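Local structure of antibiotic biosynthesis monooxygenase family protein (Shewanella oneidensis, 2BBE) at residues Q12-K23 against R60-I71. The protein is of unknown function but is possibly a monooxygenase of the antibiotic-biosynthesis type. Residues are numbered along the deposited sequence; the frame is centred on the assembly and turned at random.
Sequences QQIVCVASFLSK and RRVTFVEKFVDI
I14 and F68 open a run of antiparallel pairs that ends near S22 and R60, joining the two central strands of the four-stranded sheet in a ferredoxin-like fold, as expected for the dimeric alpha/beta-barrel clan. I14, C16, A18 and F20 trade paired backbone bonds with F68, E66, F64 and V62; the bond from F68 N to I14 O measures 2.8 Å. The face bearing these eight side chains is buried under the helices and tightly packed. F74 lies on I14, C16 and E66, Y86 meets the F20 ring edge-to-face, and H77 meets the ring of F68. E66 extends beyond CG over the face, its OE1 3.7 Å from C16 CB and in plane with the F68 ring edge, while OE2 lies near A18 CB. I14 CG1, beside its backbone N (chi1 -67°), reaches 3.5 Å to I71 N where helix 71-78 begins. The other face, carrying V15, V17, S19 and L21 with R61, T63, V65 and K67, meets a third subunit and is looser, V17, S19, L21 and R61 being partly exposed. There V17 CG1 touches T63 CG2 at 3.7 Å, and T63 OG1 sits 3.2 Å from S19 CB while bonding Y103 OH of that subunit. In one of two conformers of R61, L21 CD1 rests over one guanidinium face, offset toward its rim, and NH1 forms a salt bridge with E101 of the third subunit. Q12, K23, R60, D70 and I71 are also partly exposed. A water links Q12 O to I71 N, and Q12 NE2 gives a 3.0 Å hydrogen bond to V69 O, from above the carbonyl plane.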
ATOM      1  N   GLN A  12     -15.152  -1.594  -8.519  1.00 12.65           N
ATOM      2  CA  GLN A  12     -15.542  -2.192  -7.240  1.00 12.79           C
ATOM      3  C   GLN A  12     -14.975  -1.448  -6.026  1.00 12.19           C
ATOM      4  O   GLN A  12     -15.724  -1.035  -5.138  1.00 12.33           O
ATOM      5  CB  GLN A  12     -15.158  -3.689  -7.167  1.00 12.32           C
ATOM      6  CG  GLN A  12     -15.512  -4.321  -5.812  1.00 13.05           C
ATOM      7  CD  GLN A  12     -14.945  -5.720  -5.611  1.00 14.83           C
ATOM      8  OE1 GLN A  12     -14.952  -6.534  -6.540  1.00 16.32           O
ATOM      9  NE2 GLN A  12     -14.459  -6.013  -4.375  1.00 11.92           N
ATOM     10  N   GLN A  13     -13.650  -1.326  -5.968  1.00 11.15           N
ATOM     11  CA  GLN A  13     -12.997  -0.741  -4.789  1.00 10.86           C
ATOM     12  C   GLN A  13     -13.304   0.745  -4.680  1.00 10.28           C
ATOM     13  O   GLN A  13     -13.544   1.419  -5.694  1.00 10.94           O
ATOM     14  CB  GLN A  13     -11.490  -1.017  -4.810  1.00  9.43           C
ATOM     15  CG  GLN A  13     -11.175  -2.520  -4.681  1.00 10.36           C
ATOM     16  CD  GLN A  13      -9.697  -2.800  -4.767  1.00 12.65           C
ATOM     17  OE1 GLN A  13      -8.886  -1.993  -4.312  1.00 13.45           O
ATOM     18  NE2 GLN A  13      -9.329  -3.940  -5.348  1.00 10.83           N
ATOM     19  N   ILE A  14     -13.324   1.247  -3.450  1.00  9.71           N
ATOM     20  CA  ILE A  14     -13.750   2.617  -3.207  1.00  9.70           C
ATOM     21  C   ILE A  14     -12.618   3.362  -2.533  1.00  9.96           C
ATOM     22  O   ILE A  14     -12.082   2.919  -1.498  1.00  9.90           O
ATOM     23  CB  ILE A  14     -15.029   2.687  -2.310  1.00  9.57           C
ATOM     24  CG1 ILE A  14     -16.247   2.089  -3.057  1.00  9.42           C
ATOM     25  CG2 ILE A  14     -15.296   4.133  -1.849  1.00  9.82           C
ATOM     26  CD1 ILE A  14     -16.684   2.886  -4.301  1.00  8.87           C
ATOM     27  N   VAL A  15     -12.245   4.477  -3.142  1.00  9.99           N
ATOM     28  CA  VAL A  15     -11.232   5.368  -2.577  1.00  9.73           C
ATOM     29  C   VAL A  15     -11.952   6.581  -1.981  1.00 10.19           C
ATOM     30  O   VAL A  15     -12.933   7.057  -2.551  1.00  9.70           O
ATOM     31  CB  VAL A  15     -10.181   5.778  -3.656  1.00  9.69           C
ATOM     32  CG1 VAL A  15      -9.313   7.004  -3.190  1.00  9.17           C
ATOM     33  CG2 VAL A  15      -9.264   4.564  -3.979  1.00  9.76           C
ATOM     34  N   CYS A  16     -11.494   7.059  -0.833  1.00  9.89           N
ATOM     35  CA  CYS A  16     -12.059   8.287  -0.271  1.00 10.66           C
ATOM     36  C   CYS A  16     -10.964   9.207   0.204  1.00 10.26           C
ATOM     37  O   CYS A  16      -9.987   8.765   0.854  1.00 10.30           O
ATOM     38  CB  CYS A  16     -13.032   7.984   0.894  1.00 10.30           C
ATOM     39  SG  CYS A  16     -13.753   9.469   1.673  1.00 12.32           S
ATOM     40  N   VAL A  17     -11.108  10.487  -0.124  1.00  9.46           N
ATOM     41  CA  VAL A  17     -10.236  11.518   0.426  1.00  8.87           C
ATOM     42  C   VAL A  17     -11.120  12.488   1.214  1.00  9.04           C
ATOM     43  O   VAL A  17     -12.065  13.061   0.663  1.00  9.60           O
ATOM     44  CB  VAL A  17      -9.446  12.274  -0.665  1.00  8.40           C
ATOM     45  CG1 VAL A  17      -8.588  13.389  -0.030  1.00  9.64           C
ATOM     46  CG2 VAL A  17      -8.543  11.293  -1.468  1.00 10.79           C
ATOM     47  N   ALA A  18     -10.825  12.657   2.495  1.00  8.42           N
ATOM     48  CA  ALA A  18     -11.662  13.493   3.375  1.00  9.13           C
ATOM     49  C   ALA A  18     -10.742  14.481   4.090  1.00  9.76           C
ATOM     50  O   ALA A  18      -9.902  14.077   4.915  1.00  9.91           O
ATOM     51  CB  ALA A  18     -12.432  12.585   4.397  1.00  8.43           C
ATOM     52  N   SER A  19     -10.875  15.768   3.756  1.00 10.16           N
ATOM     53  CA  SER A  19      -9.996  16.797   4.297  1.00 10.41           C
ATOM     54  C   SER A  19     -10.786  17.667   5.238  1.00 10.40           C
ATOM     55  O   SER A  19     -11.966  17.969   4.980  1.00 10.34           O
ATOM     56  CB  SER A  19      -9.366  17.667   3.195  1.00 10.86           C
ATOM     57  OG  SER A  19     -10.359  18.334   2.416  1.00 13.72           O
ATOM     58  N   PHE A  20     -10.127  18.075   6.316  1.00  9.65           N
ATOM     59  CA  PHE A  20     -10.746  18.872   7.369  1.00  9.65           C
ATOM     60  C   PHE A  20      -9.865  20.045   7.696  1.00 10.35           C
ATOM     61  O   PHE A  20      -8.676  19.866   7.992  1.00  9.42           O
ATOM     62  CB  PHE A  20     -10.965  18.015   8.621  1.00  9.69           C
ATOM     63  CG  PHE A  20     -11.793  16.791   8.354  1.00  9.49           C
ATOM     64  CD1 PHE A  20     -13.191  16.863   8.385  1.00  7.91           C
ATOM     65  CD2 PHE A  20     -11.177  15.589   7.982  1.00  8.23           C
ATOM     66  CE1 PHE A  20     -13.969  15.740   8.093  1.00  9.43           C
ATOM     67  CE2 PHE A  20     -11.937  14.472   7.691  1.00  9.40           C
ATOM     68  CZ  PHE A  20     -13.336  14.537   7.749  1.00  8.31           C
ATOM     69  N   LEU A  21     -10.441  21.250   7.631  1.00 10.19           N
ATOM     70  CA  LEU A  21      -9.698  22.466   7.985  1.00 10.46           C
ATOM     71  C   LEU A  21     -10.044  22.870   9.408  1.00 10.79           C
ATOM     72  O   LEU A  21     -11.179  23.284   9.672  1.00 10.91           O
ATOM     73  CB  LEU A  21     -10.061  23.615   7.039  1.00  9.85           C
ATOM     74  CG  LEU A  21      -9.260  24.916   7.223  1.00 10.70           C
ATOM     75  CD1 LEU A  21      -7.787  24.734   6.769  1.00 11.52           C
ATOM     76  CD2 LEU A  21      -9.924  26.038   6.448  1.00 11.82           C
ATOM     77  N   SER A  22      -9.082  22.777  10.324  1.00 11.23           N
ATOM     78  CA  SER A  22      -9.386  23.084  11.720  1.00 12.33           C
ATOM     79  C   SER A  22      -9.662  24.588  11.903  1.00 13.63           C
ATOM     80  O   SER A  22      -9.214  25.433  11.109  1.00 12.69           O
ATOM     81  CB  SER A  22      -8.272  22.626  12.672  1.00 12.76           C
ATOM     82  OG  SER A  22      -7.232  23.578  12.686  1.00 15.17           O
ATOM     83  N   LYS A  23     -10.431  24.906  12.937  1.00 14.22           N
ATOM     84  CA  LYS A  23     -10.509  26.283  13.436  1.00 15.62           C
ATOM     85  C   LYS A  23      -9.147  26.692  14.028  1.00 15.78           C
ATOM     86  O   LYS A  23      -8.317  25.824  14.342  1.00 14.72           O
ATOM     87  CB  LYS A  23     -11.600  26.385  14.512  1.00 15.49           C
ATOM     88  CG  LYS A  23     -13.008  26.040  13.993  1.00 16.37           C
ATOM     89  CD  LYS A  23     -14.047  25.999  15.119  1.00 17.28           C
ATOM     90  CE  LYS A  23     -15.481  25.892  14.524  1.00 18.56           C
ATOM     91  NZ  LYS A  23     -16.565  26.497  15.398  1.00 22.87           N
ATOM     92  N   ARG A  60      -3.338  23.966   9.261  1.00 13.02           N
ATOM     93  CA  ARG A  60      -4.644  23.646   9.889  0.50 12.59           C
ATOM     94  C   ARG A  60      -5.382  22.493   9.196  1.00 11.77           C
ATOM     95  O   ARG A  60      -6.386  21.981   9.724  1.00 11.50           O
ATOM     96  CB  ARG A  60      -5.562  24.876   9.970  0.50 12.11           C
ATOM     97  CG  ARG A  60      -5.177  25.871  11.083  0.50 13.05           C
ATOM     98  CD  ARG A  60      -6.106  27.080  11.114  0.50 12.72           C
ATOM     99  NE  ARG A  60      -5.517  28.178  11.879  0.50 14.19           N
ATOM    100  CZ  ARG A  60      -5.971  29.430  11.905  0.50 15.30           C
ATOM    101  NH1 ARG A  60      -7.047  29.779  11.210  0.50 16.38           N
ATOM    102  NH2 ARG A  60      -5.337  30.337  12.633  0.50 15.18           N
ATOM    103  N   ARG A  61      -4.918  22.083   8.012  1.00 11.22           N
ATOM    104  CA  ARG A  61      -5.580  21.010   7.248  0.50 10.24           C
ATOM    105  C   ARG A  61      -5.084  19.611   7.637  1.00 10.80           C
ATOM    106  O   ARG A  61      -3.867  19.362   7.626  1.00  9.95           O
ATOM    107  CB  ARG A  61      -5.368  21.224   5.740  0.50  9.76           C
ATOM    108  CG  ARG A  61      -5.920  20.077   4.856  0.50  7.05           C
ATOM    109  CD  ARG A  61      -6.170  20.533   3.435  0.50  4.53           C
ATOM    110  NE  ARG A  61      -7.273  21.487   3.381  0.50  5.43           N
ATOM    111  CZ  ARG A  61      -7.194  22.761   3.027  0.50  3.65           C
ATOM    112  NH1 ARG A  61      -6.040  23.297   2.623  0.50  3.10           N
ATOM    113  NH2 ARG A  61      -8.308  23.495   3.056  0.50  2.00           N
ATOM    114  N   VAL A  62      -6.019  18.712   7.944  1.00 10.55           N
ATOM    115  CA  VAL A  62      -5.724  17.322   8.275  1.00 10.65           C
ATOM    116  C   VAL A  62      -6.607  16.461   7.351  1.00 11.00           C
ATOM    117  O   VAL A  62      -7.814  16.730   7.238  1.00 11.72           O
ATOM    118  CB  VAL A  62      -6.045  17.033   9.766  1.00 10.69           C
ATOM    119  CG1 VAL A  62      -5.460  15.700  10.188  1.00 10.24           C
ATOM    120  CG2 VAL A  62      -5.465  18.152  10.686  1.00 10.83           C
ATOM    121  N   THR A  63      -6.030  15.452   6.695  1.00 10.00           N
ATOM    122  CA  THR A  63      -6.731  14.732   5.619  1.00  9.88           C
ATOM    123  C   THR A  63      -6.581  13.219   5.723  1.00  9.76           C
ATOM    124  O   THR A  63      -5.464  12.717   5.890  1.00  9.51           O
ATOM    125  CB  THR A  63      -6.195  15.205   4.235  1.00  9.70           C
ATOM    126  OG1 THR A  63      -6.457  16.603   4.097  1.00 11.89           O
ATOM    127  CG2 THR A  63      -6.820  14.421   3.044  1.00  8.48           C
ATOM    128  N   PHE A  64      -7.701  12.497   5.615  1.00  8.92           N
ATOM    129  CA  PHE A  64      -7.669  11.050   5.497  1.00  9.47           C
ATOM    130  C   PHE A  64      -7.609  10.609   4.032  1.00  9.65           C
ATOM    131  O   PHE A  64      -8.353  11.115   3.180  1.00  9.07           O
ATOM    132  CB  PHE A  64      -8.929  10.402   6.146  1.00  9.38           C
ATOM    133  CG  PHE A  64      -8.718   9.932   7.566  1.00 10.31           C
ATOM    134  CD1 PHE A  64      -7.762   8.946   7.859  1.00  9.86           C
ATOM    135  CD2 PHE A  64      -9.498  10.448   8.607  1.00 10.25           C
ATOM    136  CE1 PHE A  64      -7.575   8.502   9.177  1.00 10.61           C
ATOM    137  CE2 PHE A  64      -9.324  10.000   9.915  1.00  9.29           C
ATOM    138  CZ  PHE A  64      -8.354   9.052  10.201  1.00  9.46           C
ATOM    139  N   VAL A  65      -6.747   9.632   3.767  1.00  9.49           N
ATOM    140  CA  VAL A  65      -6.669   8.963   2.475  1.00 10.08           C
ATOM    141  C   VAL A  65      -7.052   7.510   2.726  1.00 10.55           C
ATOM    142  O   VAL A  65      -6.392   6.803   3.511  1.00  9.83           O
ATOM    143  CB  VAL A  65      -5.242   9.083   1.884  1.00 10.10           C
ATOM    144  CG1 VAL A  65      -5.055   8.108   0.671  1.00 11.20           C
ATOM    145  CG2 VAL A  65      -4.979  10.569   1.497  1.00 10.86           C
ATOM    146  N   GLU A  66      -8.138   7.076   2.085  1.00 10.38           N
ATOM    147  CA  GLU A  66      -8.797   5.832   2.466  1.00 10.69           C
ATOM    148  C   GLU A  66      -9.048   4.947   1.253  1.00 10.35           C
ATOM    149  O   GLU A  66      -9.164   5.457   0.124  1.00  9.98           O
ATOM    150  CB  GLU A  66     -10.166   6.137   3.126  1.00 11.00           C
ATOM    151  CG  GLU A  66     -10.175   7.303   4.136  1.00 11.80           C
ATOM    152  CD  GLU A  66     -11.587   7.646   4.649  1.00 13.45           C
ATOM    153  OE1 GLU A  66     -12.554   6.902   4.354  1.00 14.06           O
ATOM    154  OE2 GLU A  66     -11.725   8.666   5.369  1.00 18.06           O
ATOM    155  N   LYS A  67      -9.169   3.643   1.509  1.00  9.29           N
ATOM    156  CA  LYS A  67      -9.584   2.664   0.490  0.50  9.09           C
ATOM    157  C   LYS A  67     -10.318   1.504   1.156  1.00  8.85           C
ATOM    158  O   LYS A  67      -9.894   1.001   2.209  1.00  9.04           O
ATOM    159  CB  LYS A  67      -8.385   2.159  -0.337  0.50  9.29           C
ATOM    160  CG  LYS A  67      -8.767   1.538  -1.695  0.50  8.65           C
ATOM    161  CD  LYS A  67      -7.564   0.905  -2.447  0.50  9.01           C
ATOM    162  CE  LYS A  67      -6.579   1.935  -3.019  0.50  9.19           C
ATOM    163  NZ  LYS A  67      -5.437   1.293  -3.830  0.50  8.44           N
ATOM    164  N   PHE A  68     -11.424   1.089   0.540  1.00  8.53           N
ATOM    165  CA  PHE A  68     -12.286   0.008   1.028  1.00  9.06           C
ATOM    166  C   PHE A  68     -12.566  -0.969  -0.101  1.00  9.14           C
ATOM    167  O   PHE A  68     -12.519  -0.601  -1.283  1.00  8.06           O
ATOM    168  CB  PHE A  68     -13.615   0.564   1.588  1.00  9.42           C
ATOM    169  CG  PHE A  68     -13.421   1.442   2.783  1.00 10.45           C
ATOM    170  CD1 PHE A  68     -13.159   2.808   2.620  1.00 11.90           C
ATOM    171  CD2 PHE A  68     -13.445   0.895   4.075  1.00 11.66           C
ATOM    172  CE1 PHE A  68     -12.935   3.634   3.738  1.00 12.24           C
ATOM    173  CE2 PHE A  68     -13.217   1.697   5.194  1.00 10.91           C
ATOM    174  CZ  PHE A  68     -12.962   3.062   5.028  1.00 12.55           C
ATOM    175  N   VAL A  69     -12.836  -2.223   0.261  1.00  9.70           N
ATOM    176  CA  VAL A  69     -12.991  -3.280  -0.744  1.00  9.36           C
ATOM    177  C   VAL A  69     -14.165  -3.007  -1.707  1.00  9.94           C
ATOM    178  O   VAL A  69     -14.160  -3.460  -2.854  1.00  9.17           O
ATOM    179  CB  VAL A  69     -13.119  -4.684  -0.084  1.00 10.26           C
ATOM    180  CG1 VAL A  69     -11.830  -5.038   0.680  1.00  8.80           C
ATOM    181  CG2 VAL A  69     -14.314  -4.743   0.831  1.00 11.01           C
ATOM    182  N   ASP A  70     -15.170  -2.267  -1.231  1.00 10.13           N
ATOM    183  CA  ASP A  70     -16.351  -1.949  -2.053  1.00 10.59           C
ATOM    184  C   ASP A  70     -17.224  -0.933  -1.352  1.00 10.57           C
ATOM    185  O   ASP A  70     -16.917  -0.529  -0.244  1.00  9.80           O
ATOM    186  CB  ASP A  70     -17.160  -3.202  -2.451  1.00 11.34           C
ATOM    187  CG  ASP A  70     -17.643  -4.035  -1.253  1.00 13.35           C
ATOM    188  OD1 ASP A  70     -17.898  -3.514  -0.153  1.00 13.29           O
ATOM    189  OD2 ASP A  70     -17.784  -5.262  -1.443  1.00 18.42           O
ATOM    190  N   ILE A  71     -18.298  -0.503  -2.016  1.00 10.45           N
ATOM    191  CA  ILE A  71     -19.153   0.532  -1.458  1.00 10.74           C
ATOM    192  C   ILE A  71     -19.887   0.032  -0.196  1.00 10.51           C
ATOM    193  O   ILE A  71     -20.060   0.782   0.740  1.00 10.38           O
ATOM    194  CB  ILE A  71     -20.151   1.112  -2.538  1.00 10.78           C
ATOM    195  CG1 ILE A  71     -20.822   2.403  -2.025  1.00 11.72           C
ATOM    196  CG2 ILE A  71     -21.188   0.044  -2.995  1.00 10.91           C
ATOM    197  CD1 ILE A  71     -19.824   3.515  -1.753  1.00 12.29           C
TER
HETATM  198  O   HOH W   1     -18.295  -0.887  -4.880  1.00 10.84           O